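MazG-related protein (Thermotoga maritima, PDB 2YXH) probably acts as a magnesium-dependent nucleoside triphosphate pyrophosphohydrolase of the MazG family. Local coordinates at the interface of chains A and B. Sequence-based numbering; all coordinates share one arbitrary frame. Chains: chain A/B, MazG-related protein.

Contact 1: the interface of chains A and B. Residues chain A 35, 38-39, 50, 54, 57-58; chain B 24, 28, 31, 61, 64-65, 68.
The engineered selenomethionine A:Met57, a leucine in the natural protein, reaches between two helices of chain B in an apolar helix-packing patch of the all-helical MazG fold. Its SE atom lies 3.7 Å from the CD2 methyl of B:Leu31, the two side chains meeting tip to tip, and equally near CG1 of B:Val64, which it crosses obliquely. The bend at chi3 (60°) turns the terminal methyl CE toward the backbone of helix 47-72 of chain B, 3.3 Å from the carbonyl O of B:Ala61. One turn earlier on helix 47-72 of chain A, A:Ile54 works with both branches: CG2, anti to its backbone N, rests 4.0 Å from CB of B:Ala65, while CD1 meets both CG1 of B:Val64 and CB of B:Ala68. The small side chains of B:Ala65 and B:Ala68 probably let the isoleucine come close to the backbone of that helix.

A second row comes from helix 24-43 of each chain. B:Leu28 straddles A:Val38 with its two methyls, CD1 standing 3.6 Å from CG1 of A:Val38 and CD2 3.7 Å from the same atom. A:Ile35 flanks B:Leu31 obliquely. No nitrogen or oxygen comes within bonding distance across the patch, so packing alone holds this part of the two-fold interface. With CG anti to the carbonyl carbon (chi1 -84°) and chi2 at 167°, B:Leu28 carries CD1 to 3.7 Å from the backbone N of A:Ala39.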
# COMPACT_ATOMS: atom_id res chain seq x y z
N ILE A 35 -8.72 -3.90 2.84
CA ILE A 35 -9.26 -3.96 1.51
C ILE A 35 -10.79 -4.15 1.60
O ILE A 35 -11.55 -3.54 0.85
CB ILE A 35 -8.73 -5.23 0.77
CG1 ILE A 35 -7.39 -5.00 0.16
CG2 ILE A 35 -9.72 -5.70 -0.37
CD1 ILE A 35 -6.89 -6.23 -0.49
N VAL A 38 -12.47 -1.05 2.57
CA VAL A 38 -12.46 -0.02 1.53
C VAL A 38 -13.67 -0.33 0.58
O VAL A 38 -14.51 0.55 0.25
CB VAL A 38 -11.11 -0.01 0.75
CG1 VAL A 38 -11.26 0.71 -0.52
CG2 VAL A 38 -10.01 0.66 1.60
N ALA A 39 -13.75 -1.58 0.17
CA ALA A 39 -14.87 -2.06 -0.63
C ALA A 39 -16.20 -1.70 0.02
O ALA A 39 -17.04 -1.11 -0.61
CB ALA A 39 -14.75 -3.48 -0.83
N LEU A 50 -14.34 6.25 3.50
CA LEU A 50 -13.49 5.79 2.38
C LEU A 50 -12.08 6.39 2.66
O LEU A 50 -11.08 5.70 2.52
CB LEU A 50 -14.07 6.15 0.99
CG LEU A 50 -13.24 5.66 -0.22
CD1 LEU A 50 -12.80 4.22 -0.29
CD2 LEU A 50 -14.03 6.06 -1.48
N ILE A 54 -8.76 4.16 3.09
CA ILE A 54 -7.60 4.34 2.17
C ILE A 54 -6.30 4.49 3.03
O ILE A 54 -5.28 3.82 2.81
CB ILE A 54 -7.81 5.51 1.20
CG1 ILE A 54 -8.94 5.11 0.19
CG2 ILE A 54 -6.50 5.75 0.39
CD1 ILE A 54 -8.63 3.86 -0.67
N MSE A 57 -5.34 1.28 4.70
CA MSE A 57 -4.93 0.32 3.70
C MSE A 57 -3.47 0.53 3.33
O MSE A 57 -2.71 -0.41 3.22
CB MSE A 57 -5.82 0.53 2.46
CG MSE A 57 -5.38 -0.43 1.29
SE MSE A 57 -6.09 0.03 -0.49
CE MSE A 57 -5.26 1.90 -0.65
N ILE A 58 -3.10 1.79 3.11
CA ILE A 58 -1.72 2.12 2.76
C ILE A 58 -0.72 1.83 3.92
O ILE A 58 0.36 1.24 3.70
CB ILE A 58 -1.58 3.60 2.40
CG1 ILE A 58 -2.17 3.86 1.01
CG2 ILE A 58 -0.07 4.02 2.49
CD1 ILE A 58 -2.16 5.36 0.64
N ILE B 24 -12.51 1.16 -8.89
CA ILE B 24 -11.76 1.00 -7.68
C ILE B 24 -11.99 -0.41 -7.23
O ILE B 24 -11.08 -1.04 -6.71
CB ILE B 24 -12.14 2.13 -6.60
CG1 ILE B 24 -11.22 2.04 -5.39
CG2 ILE B 24 -13.59 2.01 -6.11
CD1 ILE B 24 -11.42 3.18 -4.40
N LEU B 28 -9.20 -2.94 -6.35
CA LEU B 28 -9.16 -3.55 -5.05
C LEU B 28 -8.83 -5.04 -5.20
O LEU B 28 -7.94 -5.59 -4.51
CB LEU B 28 -10.49 -3.37 -4.31
CG LEU B 28 -10.58 -2.03 -3.59
CD1 LEU B 28 -12.03 -1.67 -3.10
CD2 LEU B 28 -9.54 -1.95 -2.40
N LEU B 31 -5.28 -5.75 -6.03
CA LEU B 31 -4.39 -5.64 -4.88
C LEU B 31 -4.49 -6.97 -4.13
O LEU B 31 -3.50 -7.54 -3.72
CB LEU B 31 -4.89 -4.56 -3.94
CG LEU B 31 -4.13 -4.34 -2.62
CD1 LEU B 31 -2.60 -4.36 -2.80
CD2 LEU B 31 -4.60 -2.98 -1.98
N ALA B 61 -1.73 -1.09 -4.31
CA ALA B 61 -2.32 -0.29 -3.23
C ALA B 61 -2.43 1.19 -3.62
O ALA B 61 -3.47 1.83 -3.39
CB ALA B 61 -1.50 -0.41 -1.84
N VAL B 64 -5.18 1.96 -6.04
CA VAL B 64 -6.51 2.03 -5.38
C VAL B 64 -6.62 3.44 -4.81
O VAL B 64 -7.67 4.09 -4.98
CB VAL B 64 -6.65 1.02 -4.29
CG1 VAL B 64 -7.98 1.23 -3.49
CG2 VAL B 64 -6.65 -0.39 -4.86
N ALA B 65 -5.55 3.97 -4.20
CA ALA B 65 -5.62 5.32 -3.64
C ALA B 65 -5.92 6.30 -4.79
O ALA B 65 -6.76 7.20 -4.68
CB ALA B 65 -4.24 5.68 -2.96
N ALA B 68 -9.50 6.25 -5.82
CA ALA B 68 -10.30 6.87 -4.69
C ALA B 68 -10.31 8.41 -4.88
O ALA B 68 -11.32 9.14 -4.69
CB ALA B 68 -9.62 6.57 -3.33

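Contact 2: the interface of chains A and B. Residues chain A 47, 50-51, 54; chain B 72, 74, 78-79, 82.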
# COMPACT_ATOMS: atom_id res chain seq x y z
N LEU A 47 -17.86 8.82 2.17
CA LEU A 47 -16.65 9.41 1.74
C LEU A 47 -15.62 9.59 2.89
O LEU A 47 -14.37 9.44 2.68
CB LEU A 47 -16.97 10.74 1.07
CG LEU A 47 -17.83 10.79 -0.17
CD1 LEU A 47 -17.78 12.19 -0.65
CD2 LEU A 47 -17.27 9.75 -1.20
N LEU A 50 -14.34 6.25 3.50
CA LEU A 50 -13.49 5.79 2.38
C LEU A 50 -12.08 6.39 2.66
O LEU A 50 -11.08 5.70 2.52
CB LEU A 50 -14.07 6.15 0.99
CG LEU A 50 -13.24 5.66 -0.22
CD1 LEU A 50 -12.80 4.22 -0.29
CD2 LEU A 50 -14.03 6.06 -1.48
N GLU A 51 -12.07 7.65 3.13
CA GLU A 51 -10.82 8.31 3.34
C GLU A 51 -10.02 7.67 4.51
O GLU A 51 -8.84 7.45 4.38
CB GLU A 51 -11.05 9.77 3.62
CG GLU A 51 -9.81 10.50 4.03
CD GLU A 51 -10.18 11.92 4.48
OE1 GLU A 51 -10.77 12.02 5.58
OE2 GLU A 51 -9.90 12.92 3.76
N ILE A 54 -8.76 4.16 3.09
CA ILE A 54 -7.60 4.34 2.17
C ILE A 54 -6.30 4.49 3.03
O ILE A 54 -5.28 3.82 2.81
CB ILE A 54 -7.81 5.51 1.20
CG1 ILE A 54 -8.94 5.11 0.19
CG2 ILE A 54 -6.50 5.75 0.39
CD1 ILE A 54 -8.63 3.86 -0.67
N TYR B 72 -13.78 9.35 -6.23
CA TYR B 72 -14.46 9.73 -5.03
C TYR B 72 -13.84 10.97 -4.41
O TYR B 72 -14.26 11.45 -3.35
CB TYR B 72 -14.57 8.59 -4.02
CG TYR B 72 -15.33 7.45 -4.65
CD1 TYR B 72 -16.71 7.39 -4.50
CD2 TYR B 72 -14.68 6.50 -5.44
CE1 TYR B 72 -17.47 6.32 -5.11
CE2 TYR B 72 -15.43 5.38 -6.05
CZ TYR B 72 -16.82 5.35 -5.88
OH TYR B 72 -17.62 4.33 -6.47
N ILE B 74 -10.96 11.54 -3.00
CA ILE B 74 -10.22 11.40 -1.77
C ILE B 74 -8.76 11.91 -1.97
O ILE B 74 -8.01 11.40 -2.79
CB ILE B 74 -10.10 9.95 -1.38
CG1 ILE B 74 -11.52 9.39 -1.22
CG2 ILE B 74 -9.22 9.78 -0.12
CD1 ILE B 74 -12.38 10.09 -0.09
N SER B 78 -4.54 13.91 3.02
CA SER B 78 -5.48 13.83 4.15
C SER B 78 -5.75 12.41 4.60
O SER B 78 -6.01 12.17 5.79
CB SER B 78 -6.85 14.41 3.81
OG SER B 78 -6.57 15.58 3.12
N ALA B 79 -5.71 11.48 3.66
CA ALA B 79 -6.00 10.08 4.03
C ALA B 79 -4.80 9.56 4.93
O ALA B 79 -4.99 8.92 5.95
CB ALA B 79 -6.20 9.18 2.74
N LYS B 82 -5.08 11.15 8.32
CA LYS B 82 -6.04 10.48 9.21
C LYS B 82 -5.29 9.33 9.89
O LYS B 82 -5.45 9.12 11.08
CB LYS B 82 -7.27 9.91 8.45
CG LYS B 82 -8.64 10.64 8.70
CD LYS B 82 -8.43 12.15 8.42
CE LYS B 82 -9.72 13.09 8.50
NZ LYS B 82 -9.60 14.32 7.45
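Charge pairing at this helix-helix edge of the two-fold interface rests on A:Glu51, from helix 47-72, and B:Lys82, from helix 76-90. Their side chains cross at about a right angle, and the carboxylate OE1 forms a salt bridge with the lysine NZ at 3.2 Å, although as a hydrogen bond it is weak. The glutamate gets there with CG anti to the backbone N (chi1 172°) and an extended chain, whereas the lysine is bent at chi2 and chi4.

Packing accompanies the charge. The methylene CG of A:Glu51 lies 3.8 Å from CA of B:Ala79, its CB faces CD1 of B:Ile74, and its OE2 lies 3.4 Å from CB of B:Ser78. An alanine in place of A:Glu51 would have neither carboxylate nor CG, and would probably weaken this edge by the loss of the B:Lys82 salt bridge and the packing on B:Ala79.

Near the start of helix 47-72 of chain A, A:Leu50 crosses B:Tyr72, at the end of that helix in chain B, at about a right angle, its CD2 methyl 3.6 Å from the tyrosine CB; A:Leu47 approaches the same CB with CD2.

Side chains also meet backbone: CB of B:Ala79 is near the carbonyl O of A:Glu51, and the CD1 methyl of B:Ile74 sits 3.5 Å from the carbonyl O of A:Leu47.

Contact 3: the interface of chains A and B. Residues chain A 91, 93, 100-102, 105; chain B 16-18, 21.
In this MazG-family protein, the short helix 17-21 of chain B and the cysteine before it dock against the C-terminal part of chain A, formed here by the 3-10 helix 92-95, the residues leading into helix 102-113, and that helix's first turn. The indole of A:Trp93 donates from NE1 to the sulfur SG of B:Cys16 over 3.6 Å. This bond is nearly straight, 167° at the hydrogen, and SG lies close to the ring plane, 4° out of it. CB of B:Cys16 also meets the ring at its edge. Within chain A, CA of A:Lys91 lies over one face of the indole and CB of A:Ala105 over the other, both toward the rim, and they would help fix the ring. Its chi1 of 58° puts CG in the crowded position between backbone N and carbonyl carbon. The same sulfur has NZ of A:Lys91 3.1 Å away; no bond is assigned to this pair, but if the lysine is charged, it may help to stabilise a negatively charged sulfur.

B:Pro17 presents its ring to chain A, with CG 3.7 Å from CB of A:Ala105 and 3.3 Å from the carbonyl O of A:Ile100. A:Leu102, its CG anti to the backbone N, divides its methyls: CD1 lies 3.6 Å from CA of B:Trp18, while CD2 meets the aliphatic part of B:Lys21 tip to tip, 3.8 Å from CD. The bend at chi4 of B:Lys21 carries NZ to 3.9 Å from CD2 of A:Leu102.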
# COMPACT_ATOMS: atom_id res chain seq x y z
N LYS A 91 4.53 -0.09 -19.88
CA LYS A 91 3.55 0.90 -20.24
C LYS A 91 4.35 2.05 -20.68
O LYS A 91 4.36 3.04 -20.02
CB LYS A 91 2.67 1.25 -19.03
CG LYS A 91 1.82 0.05 -18.51
CD LYS A 91 1.02 0.48 -17.26
CE LYS A 91 -0.52 0.34 -17.42
NZ LYS A 91 -1.29 1.39 -16.60
N TRP A 93 4.06 4.19 -22.93
CA TRP A 93 3.23 5.40 -23.25
C TRP A 93 3.08 6.42 -22.10
O TRP A 93 2.71 7.55 -22.35
CB TRP A 93 1.87 5.01 -23.75
CG TRP A 93 1.06 4.15 -22.77
CD1 TRP A 93 0.16 4.59 -21.77
CD2 TRP A 93 1.02 2.71 -22.73
NE1 TRP A 93 -0.41 3.49 -21.12
CE2 TRP A 93 0.12 2.34 -21.66
CE3 TRP A 93 1.68 1.70 -23.45
CZ2 TRP A 93 -0.13 1.00 -21.37
CZ3 TRP A 93 1.40 0.33 -23.13
CH2 TRP A 93 0.52 0.02 -22.11
N ILE A 100 -2.48 7.61 -26.35
CA ILE A 100 -2.64 6.54 -27.30
C ILE A 100 -3.90 5.79 -26.90
O ILE A 100 -4.41 5.89 -25.74
CB ILE A 100 -1.36 5.57 -27.33
CG1 ILE A 100 -1.31 4.62 -26.15
CG2 ILE A 100 -0.02 6.36 -27.36
CD1 ILE A 100 -0.38 3.44 -26.45
N SER A 101 -4.46 5.10 -27.87
CA SER A 101 -5.76 4.42 -27.68
C SER A 101 -5.60 3.16 -26.83
O SER A 101 -4.54 2.57 -26.80
CB SER A 101 -6.31 3.99 -29.04
OG SER A 101 -5.38 3.06 -29.59
N LEU A 102 -6.69 2.70 -26.22
CA LEU A 102 -6.64 1.52 -25.42
C LEU A 102 -5.99 0.42 -26.27
O LEU A 102 -5.12 -0.36 -25.74
CB LEU A 102 -8.06 1.10 -24.95
CG LEU A 102 -8.16 -0.12 -24.02
CD1 LEU A 102 -7.35 0.07 -22.74
CD2 LEU A 102 -9.62 -0.61 -23.68
N ALA A 105 -2.21 0.78 -26.74
CA ALA A 105 -1.67 0.45 -25.41
C ALA A 105 -1.65 -1.04 -25.17
O ALA A 105 -0.62 -1.61 -24.74
CB ALA A 105 -2.50 1.15 -24.29
N CYS B 16 -2.91 7.05 -19.21
CA CYS B 16 -3.13 5.64 -19.41
C CYS B 16 -4.58 5.29 -19.71
O CYS B 16 -5.47 5.39 -18.81
CB CYS B 16 -2.62 4.82 -18.24
SG CYS B 16 -2.94 3.10 -18.63
N PRO B 17 -4.83 4.86 -20.97
CA PRO B 17 -6.20 4.48 -21.40
C PRO B 17 -6.75 3.19 -20.74
O PRO B 17 -7.96 2.98 -20.70
CB PRO B 17 -6.07 4.39 -22.96
CG PRO B 17 -4.64 3.91 -23.15
CD PRO B 17 -3.85 4.69 -22.06
N TRP B 18 -5.87 2.33 -20.21
CA TRP B 18 -6.32 1.12 -19.47
C TRP B 18 -6.84 1.57 -18.09
O TRP B 18 -7.92 1.16 -17.62
CB TRP B 18 -5.16 0.14 -19.27
CG TRP B 18 -5.46 -1.09 -18.42
CD1 TRP B 18 -6.04 -2.27 -18.86
CD2 TRP B 18 -5.20 -1.29 -17.01
NE1 TRP B 18 -6.12 -3.17 -17.83
CE2 TRP B 18 -5.62 -2.59 -16.68
CE3 TRP B 18 -4.62 -0.49 -15.99
CZ2 TRP B 18 -5.50 -3.12 -15.36
CZ3 TRP B 18 -4.48 -1.01 -14.68
CH2 TRP B 18 -4.92 -2.29 -14.38
N LYS B 21 -10.32 2.91 -17.68
CA LYS B 21 -11.38 1.99 -17.68
C LYS B 21 -11.56 1.18 -16.39
O LYS B 21 -12.56 0.46 -16.21
CB LYS B 21 -11.23 1.12 -18.92
CG LYS B 21 -11.83 1.84 -20.11
CD LYS B 21 -12.12 0.94 -21.32
CE LYS B 21 -12.35 1.84 -22.67
NZ LYS B 21 -11.23 2.91 -23.05

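Contacts 1 and 2 have C-alpha centres about 9 Å apart and share A:Leu50 and A:Ile54, so helix 47-72 of chain A serves both as one continuous surface. Contact 3 is separate, its centre about 22 Å from that of contact 1 and 26 Å from that of contact 2, and it uses the N-terminal and C-terminal segments of the chains instead. Because the interface is two-fold symmetric, each contact recurs with the chains exchanged. Central helix packing is thus supplemented by outlying docking of one chain's C-terminal part on the other, a spread consistent with a stable dimer, though the structure alone does not establish the state in solution.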